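Local coordinates for uncharacterized protein (Bacteroides ovatus, PDB 3NQK) that is of unknown function but probably joins an E-set (immunoglobulin-like) N-terminal region to a C-terminal region built on an antiparallel beta sheet, at residues D120-W125 with M210-R215; E74-Y79 with L83-M88; G162-S167 with I199-G204. All coordinates share one frame; numbering follows the deposited sequence. Where two conformers were deposited one is given.

Interaction 1 of 3, residues D120-W125 with M210-R215; sequences DMLEKW and MDKDMR
Leu122 sends its two methyl branches to different side chains of the short helix 212-215. CD2 lies 3.6 Å from CG of Lys212, touching the aliphatic part of that lysine, whereas CD1 meets CG of Arg215 at 4.0 Å. The leucine reaches both because its CG is swung opposite the backbone N (chi1 169°). Beyond CG the lysine runs out extended, and Glu123, bent at chi2 (-75°), crosses it at about a right angle. Their charged ends form a salt bridge, with OE1 of Glu123 3.2 Å from NZ of Lys212, but the hydrogen bond within it is weak, and the stronger hold on OE1 is the hydroxyl of Thr86.

Two waters complete the polar side, each bridging the two segments. One accepts from Lys124 N and, at 3.1 Å, from Lys212 NZ. The other donates to Leu122 O at 2.9 Å and accepts from Arg215 NH1. Arg215 itself is fixed in rotation by a side-on grip in which NE and NH2 both bind O of Met210, each at 2.8 Å, while Lys212 CG lies over one face of its guanidinium group. Within 120-125, Asp120 OD1 accepts from Leu122 N in an Asx turn.

The contact therefore joins the loop between strands 107-115 and 125-133 to the helix that follows strand 198-202. Tyr202 of that strand touches both Leu122 and Arg215, and Thr86 of strand 86-87 touches Lys212, placing the junction between the N-terminal and C-terminal family regions.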
# COMPACT_ATOMS: atom_id res chain seq x y z
N ASP A 120 -4.57 26.74 -5.97
CA ASP A 120 -5.94 27.20 -6.09
C ASP A 120 -6.74 26.15 -6.80
O ASP A 120 -6.62 25.99 -8.00
CB ASP A 120 -5.97 28.51 -6.90
CG ASP A 120 -7.37 29.07 -7.02
OD1 ASP A 120 -8.33 28.39 -6.60
OD2 ASP A 120 -7.51 30.20 -7.52
N MSE A 121 -7.58 25.45 -6.07
CA MSE A 121 -8.32 24.33 -6.66
C MSE A 121 -9.57 24.76 -7.36
O MSE A 121 -10.44 23.94 -7.60
CB MSE A 121 -8.66 23.31 -5.62
CG MSE A 121 -7.46 22.64 -5.03
SE MSE A 121 -6.34 21.84 -6.38
CE MSE A 121 -7.71 20.85 -7.38
N LEU A 122 -9.66 26.02 -7.71
CA LEU A 122 -10.71 26.45 -8.61
C LEU A 122 -10.46 25.78 -9.97
O LEU A 122 -11.39 25.51 -10.72
CB LEU A 122 -10.74 27.98 -8.75
CG LEU A 122 -11.66 28.50 -9.88
CD1 LEU A 122 -12.13 29.89 -9.64
CD2 LEU A 122 -10.95 28.40 -11.22
N GLU A 123 -9.18 25.51 -10.27
CA GLU A 123 -8.80 24.95 -11.55
C GLU A 123 -8.78 23.43 -11.49
O GLU A 123 -8.49 22.84 -10.42
CB GLU A 123 -7.40 25.45 -11.97
CG GLU A 123 -7.23 27.00 -11.95
CD GLU A 123 -7.90 27.71 -13.13
OE1 GLU A 123 -8.15 27.06 -14.17
OE2 GLU A 123 -8.14 28.92 -13.02
N LYS A 124 -9.13 22.80 -12.61
CA LYS A 124 -8.95 21.37 -12.79
C LYS A 124 -7.53 21.15 -13.33
O LYS A 124 -7.30 21.15 -14.55
CB LYS A 124 -10.00 20.81 -13.77
CG LYS A 124 -11.43 20.79 -13.20
CD LYS A 124 -12.39 19.94 -14.07
CE LYS A 124 -12.59 20.53 -15.47
NZ LYS A 124 -13.75 19.90 -16.19
N TRP A 125 -6.58 20.99 -12.43
CA TRP A 125 -5.16 20.90 -12.80
C TRP A 125 -4.81 19.58 -13.45
O TRP A 125 -5.24 18.52 -13.00
CB TRP A 125 -4.28 21.10 -11.58
CG TRP A 125 -4.46 22.42 -10.92
CD1 TRP A 125 -5.05 22.67 -9.73
CD2 TRP A 125 -4.03 23.69 -11.43
NE1 TRP A 125 -5.00 24.00 -9.44
CE2 TRP A 125 -4.39 24.65 -10.48
CE3 TRP A 125 -3.35 24.10 -12.57
CZ2 TRP A 125 -4.13 26.00 -10.65
CZ3 TRP A 125 -3.09 25.43 -12.74
CH2 TRP A 125 -3.47 26.37 -11.78
N MSE A 210 -19.42 27.05 -13.43
CA MSE A 210 -19.75 28.36 -13.96
C MSE A 210 -18.49 29.11 -14.36
O MSE A 210 -17.41 28.76 -13.96
CB MSE A 210 -20.53 29.13 -12.88
CG MSE A 210 -20.25 30.61 -12.77
SE MSE A 210 -21.10 31.36 -11.19
CE MSE A 210 -22.93 30.91 -11.65
N ASP A 211 -18.65 30.13 -15.20
CA ASP A 211 -17.54 31.04 -15.55
C ASP A 211 -16.59 31.21 -14.35
O ASP A 211 -17.03 31.57 -13.27
CB ASP A 211 -18.13 32.40 -15.98
CG ASP A 211 -17.08 33.35 -16.57
OD1 ASP A 211 -16.00 33.51 -15.95
OD2 ASP A 211 -17.39 34.01 -17.58
N LYS A 212 -15.30 30.99 -14.57
CA LYS A 212 -14.32 31.01 -13.45
C LYS A 212 -14.20 32.35 -12.79
O LYS A 212 -14.17 32.44 -11.58
CB LYS A 212 -12.94 30.56 -13.94
CG LYS A 212 -12.81 29.05 -14.20
CD LYS A 212 -11.50 28.71 -14.96
CE LYS A 212 -11.45 27.25 -15.40
NZ LYS A 212 -10.41 27.01 -16.46
N ASP A 213 -14.13 33.41 -13.58
CA ASP A 213 -13.97 34.76 -13.01
C ASP A 213 -15.06 35.09 -11.99
O ASP A 213 -14.82 35.82 -11.02
CB ASP A 213 -13.94 35.82 -14.11
CG ASP A 213 -12.58 35.96 -14.74
OD1 ASP A 213 -11.56 35.65 -14.07
OD2 ASP A 213 -12.52 36.43 -15.91
N MSE A 214 -16.24 34.53 -12.19
CA MSE A 214 -17.34 34.76 -11.29
C MSE A 214 -17.43 33.71 -10.20
O MSE A 214 -17.70 34.03 -9.04
CB MSE A 214 -18.63 34.80 -12.07
CG MSE A 214 -18.85 36.10 -12.74
SE MSE A 214 -19.86 35.94 -14.30
CE MSE A 214 -20.34 37.83 -14.46
N ARG A 215 -17.15 32.46 -10.54
CA ARG A 215 -17.33 31.41 -9.54
C ARG A 215 -16.36 31.58 -8.35
O ARG A 215 -16.72 31.30 -7.22
CB ARG A 215 -17.29 29.98 -10.15
CG ARG A 215 -16.04 29.23 -9.98
CD ARG A 215 -16.25 27.72 -10.29
NE ARG A 215 -16.37 27.44 -11.73
CZ ARG A 215 -15.54 26.66 -12.43
NH1 ARG A 215 -14.53 26.02 -11.84
NH2 ARG A 215 -15.76 26.47 -13.72
O HOH W 1 -13.66 24.84 -9.10
O HOH W 2 -9.89 24.25 -15.04

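Interaction 2 of 3, residues E74-Y79 with L83-M88; sequences ERFSLY and LWYTEM
The indole NE1 of Trp84 donates to the backbone O of Ser77 at 3.2 Å, with an N-H...O angle of 167°. The oxygen lies in the indole plane, at the ring's edge, although the donor is tilted from the carbonyl plane. This bond ties the end of helix 65-76 to the start of the segment leading into strand 86-87, a helix-to-strand connection within a region assigned to the E-set clan, whose domains have immunoglobulin-like folds. Ser77 has left helical geometry with positive phi, and its OG accepts from Tyr79 N at 3.0 Å, an ST turn that shapes the chain just beyond the helix.

Packing centres on the buried ring of Phe76. One face receives Leu83: its backbone O stands above the rim, nearest CE2, and its CB makes a CH-pi contact 4.0 Å from the ring centroid. The same carbonyl oxygen accepts from Lys124 NZ, so a polar atom held against an aromatic face has a definite partner. Over the centre of the opposite face lies CB of Arg75, the preceding residue of the helix. At the Phe76 edge comes the ring of Tyr85, with centroids 5.6 Å apart and planes inclined at 59°, an oblique pairing. The phenol OH of Tyr85 is hydrogen-bonded to Asp24, which probably limits the ring's freedom.

With CG of Trp84 opposite its carbonyl carbon (chi1 -82°), the side chain is directed so that NE1 reaches Ser77 O, and the indole lies beside CB of Phe76. Leu78 borders the six-membered part of the indole more loosely. Trp84 CD1 and Phe76 CB touch at 4.0 Å.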
# COMPACT_ATOMS: atom_id res chain seq x y z
N GLU A 74 -11.47 18.86 -27.94
CA GLU A 74 -12.19 17.69 -28.36
C GLU A 74 -13.32 17.38 -27.39
O GLU A 74 -14.42 17.07 -27.80
CB GLU A 74 -11.23 16.48 -28.44
CG GLU A 74 -11.77 15.30 -29.24
CD GLU A 74 -12.08 15.67 -30.70
OE1 GLU A 74 -11.44 16.60 -31.24
OE2 GLU A 74 -12.98 15.02 -31.30
N ARG A 75 -13.07 17.51 -26.11
CA ARG A 75 -14.03 17.09 -25.14
C ARG A 75 -15.05 18.20 -24.83
O ARG A 75 -16.23 17.94 -24.76
CB ARG A 75 -13.34 16.62 -23.84
CG ARG A 75 -14.05 15.42 -23.14
CD ARG A 75 -15.58 15.71 -22.86
NE ARG A 75 -16.20 14.69 -22.01
N PHE A 76 -14.58 19.43 -24.70
CA PHE A 76 -15.45 20.52 -24.26
C PHE A 76 -15.77 21.56 -25.33
O PHE A 76 -16.69 22.35 -25.16
CB PHE A 76 -14.84 21.21 -23.06
CG PHE A 76 -14.40 20.28 -21.99
CD1 PHE A 76 -15.33 19.51 -21.30
CD2 PHE A 76 -13.05 20.17 -21.65
CE1 PHE A 76 -14.93 18.64 -20.29
CE2 PHE A 76 -12.64 19.31 -20.63
CZ PHE A 76 -13.58 18.55 -19.95
N SER A 77 -14.99 21.57 -26.42
CA SER A 77 -15.15 22.57 -27.52
C SER A 77 -14.55 23.90 -27.13
O SER A 77 -14.33 24.17 -25.97
CB SER A 77 -16.63 22.79 -27.90
OG SER A 77 -17.20 23.90 -27.19
N LEU A 78 -14.34 24.76 -28.13
CA LEU A 78 -13.76 26.07 -27.90
C LEU A 78 -14.71 26.99 -27.16
O LEU A 78 -14.29 27.98 -26.59
CB LEU A 78 -13.37 26.72 -29.25
CG LEU A 78 -12.24 26.04 -30.06
CD1 LEU A 78 -12.40 26.26 -31.61
CD2 LEU A 78 -10.83 26.48 -29.57
N TYR A 79 -15.99 26.65 -27.12
CA TYR A 79 -16.99 27.56 -26.57
C TYR A 79 -17.38 27.25 -25.12
O TYR A 79 -18.35 27.81 -24.61
CB TYR A 79 -18.23 27.57 -27.47
CG TYR A 79 -17.88 27.74 -28.94
CD1 TYR A 79 -17.71 29.00 -29.50
CD2 TYR A 79 -17.64 26.62 -29.75
CE1 TYR A 79 -17.36 29.15 -30.84
CE2 TYR A 79 -17.27 26.76 -31.08
CZ TYR A 79 -17.14 28.02 -31.63
OH TYR A 79 -16.80 28.14 -32.96
N LEU A 83 -15.00 24.69 -18.63
CA LEU A 83 -14.86 23.26 -18.33
C LEU A 83 -13.46 22.72 -18.65
O LEU A 83 -13.19 21.54 -18.45
CB LEU A 83 -15.88 22.45 -19.11
CG LEU A 83 -17.36 22.75 -18.95
CD1 LEU A 83 -18.19 21.82 -19.86
CD2 LEU A 83 -17.80 22.62 -17.51
N TRP A 84 -12.58 23.57 -19.17
CA TRP A 84 -11.26 23.13 -19.63
C TRP A 84 -10.33 22.72 -18.51
O TRP A 84 -10.39 23.25 -17.41
CB TRP A 84 -10.57 24.25 -20.41
CG TRP A 84 -10.96 24.36 -21.81
CD1 TRP A 84 -12.18 24.10 -22.34
CD2 TRP A 84 -10.17 24.91 -22.86
NE1 TRP A 84 -12.18 24.38 -23.67
CE2 TRP A 84 -10.97 24.89 -24.02
CE3 TRP A 84 -8.85 25.39 -22.94
CZ2 TRP A 84 -10.49 25.33 -25.26
CZ3 TRP A 84 -8.37 25.81 -24.18
CH2 TRP A 84 -9.19 25.78 -25.32
N TYR A 85 -9.44 21.81 -18.82
CA TYR A 85 -8.37 21.47 -17.93
C TYR A 85 -7.29 22.55 -18.04
O TYR A 85 -7.14 23.18 -19.08
CB TYR A 85 -7.79 20.12 -18.30
CG TYR A 85 -8.74 18.98 -18.10
CD1 TYR A 85 -9.10 18.58 -16.83
CD2 TYR A 85 -9.24 18.27 -19.18
CE1 TYR A 85 -9.97 17.51 -16.64
CE2 TYR A 85 -10.10 17.20 -19.00
CZ TYR A 85 -10.45 16.83 -17.71
OH TYR A 85 -11.29 15.76 -17.51
N THR A 86 -6.54 22.76 -16.98
CA THR A 86 -5.51 23.76 -16.98
C THR A 86 -4.17 23.14 -16.66
O THR A 86 -4.04 22.38 -15.73
CB THR A 86 -5.82 24.83 -15.99
OG1 THR A 86 -7.09 25.40 -16.31
CG2 THR A 86 -4.73 25.92 -16.01
N GLU A 87 -3.17 23.45 -17.49
CA GLU A 87 -1.85 22.88 -17.32
C GLU A 87 -1.30 23.28 -15.98
O GLU A 87 -1.35 24.43 -15.62
CB GLU A 87 -0.92 23.35 -18.42
CG GLU A 87 0.48 22.75 -18.33
CD GLU A 87 1.41 23.28 -19.40
OE1 GLU A 87 0.91 23.74 -20.46
OE2 GLU A 87 2.64 23.20 -19.21
N MSE A 88 -0.81 22.32 -15.22
CA MSE A 88 -0.26 22.61 -13.91
C MSE A 88 0.92 23.57 -14.01
O MSE A 88 1.72 23.51 -14.96
CB MSE A 88 0.18 21.34 -13.23
CG MSE A 88 0.53 21.55 -11.80
SE MSE A 88 0.24 19.96 -10.82
CE MSE A 88 0.54 20.62 -9.03

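Interaction 3 of 3, residues G162-S167 with I199-G204; sequences GSYTAS and IFFYAG
One face of the Tyr164 ring takes the edge of Phe201 in a T-shaped (edge-to-face) pair: the centroids are 5.1 Å apart and the planes stand at 74°. CZ of Phe201 lies above the tyrosine face, offset toward its rim, and Tyr164 CD1 lies near the phenylalanine plane at that ring's edge. Both residues belong to the antiparallel sheet of the C-terminal region. Strands 162-165 and 198-202 each pair with strand 188-193, so the two rings meet across an intervening strand, consistent with the 9.9 Å between Tyr164 CA and Phe201 CA.

Tyr164 carries its CG opposite the carbonyl carbon (chi1 -79°), which helps turn the ring's face to the Phe201 edge, and the side chains cross at about a right angle. Met300 of strand 292-307 touches both rings, and Phe224 of strand 219-224 touches Tyr164 and Ile199. The phenol OH is hydrogen-bonded to Tyr160 O. An alanine at Tyr164 is likely to leave the Phe201 edge without its aromatic face and Tyr160 O without that donor. Farther along the tyrosine, Ile199 approaches from the opposite direction and sets its CD1 3.7 Å from Tyr164 OH.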
# COMPACT_ATOMS: atom_id res chain seq x y z
N GLY A 162 -13.42 16.40 -0.63
CA GLY A 162 -14.08 15.46 -1.52
C GLY A 162 -15.50 15.85 -1.77
O GLY A 162 -15.86 17.02 -1.68
N SER A 163 -16.34 14.86 -2.05
CA SER A 163 -17.72 15.10 -2.43
C SER A 163 -18.65 14.87 -1.24
O SER A 163 -18.85 13.73 -0.81
CB SER A 163 -18.11 14.19 -3.61
OG SER A 163 -19.38 14.54 -4.13
N TYR A 164 -19.19 15.95 -0.70
CA TYR A 164 -20.10 15.87 0.44
C TYR A 164 -21.54 15.61 -0.03
O TYR A 164 -22.03 16.28 -0.97
CB TYR A 164 -20.08 17.18 1.23
CG TYR A 164 -18.90 17.35 2.18
CD1 TYR A 164 -17.63 17.64 1.70
CD2 TYR A 164 -19.08 17.30 3.55
CE1 TYR A 164 -16.56 17.82 2.57
CE2 TYR A 164 -18.02 17.50 4.42
CZ TYR A 164 -16.77 17.75 3.93
OH TYR A 164 -15.72 17.95 4.81
N THR A 165 -22.21 14.66 0.61
CA THR A 165 -23.64 14.47 0.39
C THR A 165 -24.33 15.71 0.92
O THR A 165 -24.05 16.14 2.03
CB THR A 165 -24.15 13.28 1.12
OG1 THR A 165 -23.55 12.09 0.57
CG2 THR A 165 -25.69 13.19 1.00
N ALA A 166 -25.22 16.31 0.12
CA ALA A 166 -25.82 17.62 0.49
C ALA A 166 -27.32 17.61 0.52
O ALA A 166 -27.95 18.67 0.42
CB ALA A 166 -25.33 18.70 -0.45
N SER A 167 -27.91 16.43 0.73
CA SER A 167 -29.37 16.29 0.70
C SER A 167 -30.06 16.97 1.87
O SER A 167 -31.26 17.23 1.81
CB SER A 167 -29.78 14.80 0.65
OG SER A 167 -29.16 14.05 1.67
N ILE A 199 -10.66 23.65 3.75
CA ILE A 199 -11.18 23.39 2.42
C ILE A 199 -12.07 24.53 2.05
O ILE A 199 -12.27 25.45 2.87
CB ILE A 199 -12.01 22.09 2.39
CG1 ILE A 199 -13.26 22.23 3.26
CG2 ILE A 199 -11.15 20.88 2.88
CD1 ILE A 199 -14.05 20.91 3.43
N PHE A 200 -12.62 24.51 0.84
CA PHE A 200 -13.63 25.50 0.48
C PHE A 200 -14.72 24.90 -0.35
O PHE A 200 -14.52 23.89 -1.00
CB PHE A 200 -13.01 26.74 -0.23
CG PHE A 200 -12.66 26.51 -1.69
CD1 PHE A 200 -13.64 26.43 -2.65
CD2 PHE A 200 -11.33 26.41 -2.08
CE1 PHE A 200 -13.31 26.20 -3.98
CE2 PHE A 200 -11.00 26.18 -3.41
CZ PHE A 200 -11.99 26.06 -4.35
N PHE A 201 -15.91 25.51 -0.26
CA PHE A 201 -17.06 25.15 -1.05
C PHE A 201 -17.51 26.39 -1.78
O PHE A 201 -17.26 27.49 -1.32
CB PHE A 201 -18.25 24.75 -0.15
CG PHE A 201 -18.04 23.51 0.62
CD1 PHE A 201 -18.36 22.29 0.08
CD2 PHE A 201 -17.69 23.57 1.96
CE1 PHE A 201 -18.23 21.13 0.83
CE2 PHE A 201 -17.54 22.42 2.70
CZ PHE A 201 -17.80 21.20 2.14
N TYR A 202 -18.28 26.22 -2.83
CA TYR A 202 -18.93 27.35 -3.44
C TYR A 202 -20.30 27.56 -2.74
O TYR A 202 -21.03 26.61 -2.47
CB TYR A 202 -19.10 27.14 -4.94
CG TYR A 202 -17.79 27.12 -5.68
CD1 TYR A 202 -17.06 28.28 -5.87
CD2 TYR A 202 -17.27 25.93 -6.20
CE1 TYR A 202 -15.82 28.27 -6.54
CE2 TYR A 202 -16.04 25.91 -6.88
CZ TYR A 202 -15.32 27.08 -7.04
OH TYR A 202 -14.12 27.08 -7.72
N ALA A 203 -20.59 28.80 -2.41
CA ALA A 203 -21.80 29.15 -1.69
C ALA A 203 -23.08 28.52 -2.26
O ALA A 203 -23.30 28.50 -3.49
CB ALA A 203 -21.96 30.68 -1.66
N GLY A 204 -23.93 28.05 -1.36
CA GLY A 204 -25.26 27.60 -1.73
C GLY A 204 -25.28 26.62 -2.86
O GLY A 204 -24.60 25.61 -2.82

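Interaction 2 closes first along the chain; interaction 1 then opens at 120-125 and closes at 210-215, with interaction 3 nested inside that loop. The centres of interactions 1 and 2 are about 12 Å apart, and they touch where the loop 120-125 lies along residues 83-88, with Lys124 O 3.0 Å from Thr86 N. Interactions 1 and 3 have centres about 15 Å apart and meet at Tyr202 and Phe200, on the strand that precedes helix 212-215. Interactions 2 and 3 do not touch, their nearest atoms being about 11 Å apart. Interaction 1 thus bridges two family regions, with the helix-to-strand connection on one side and the antiparallel sheet on the other.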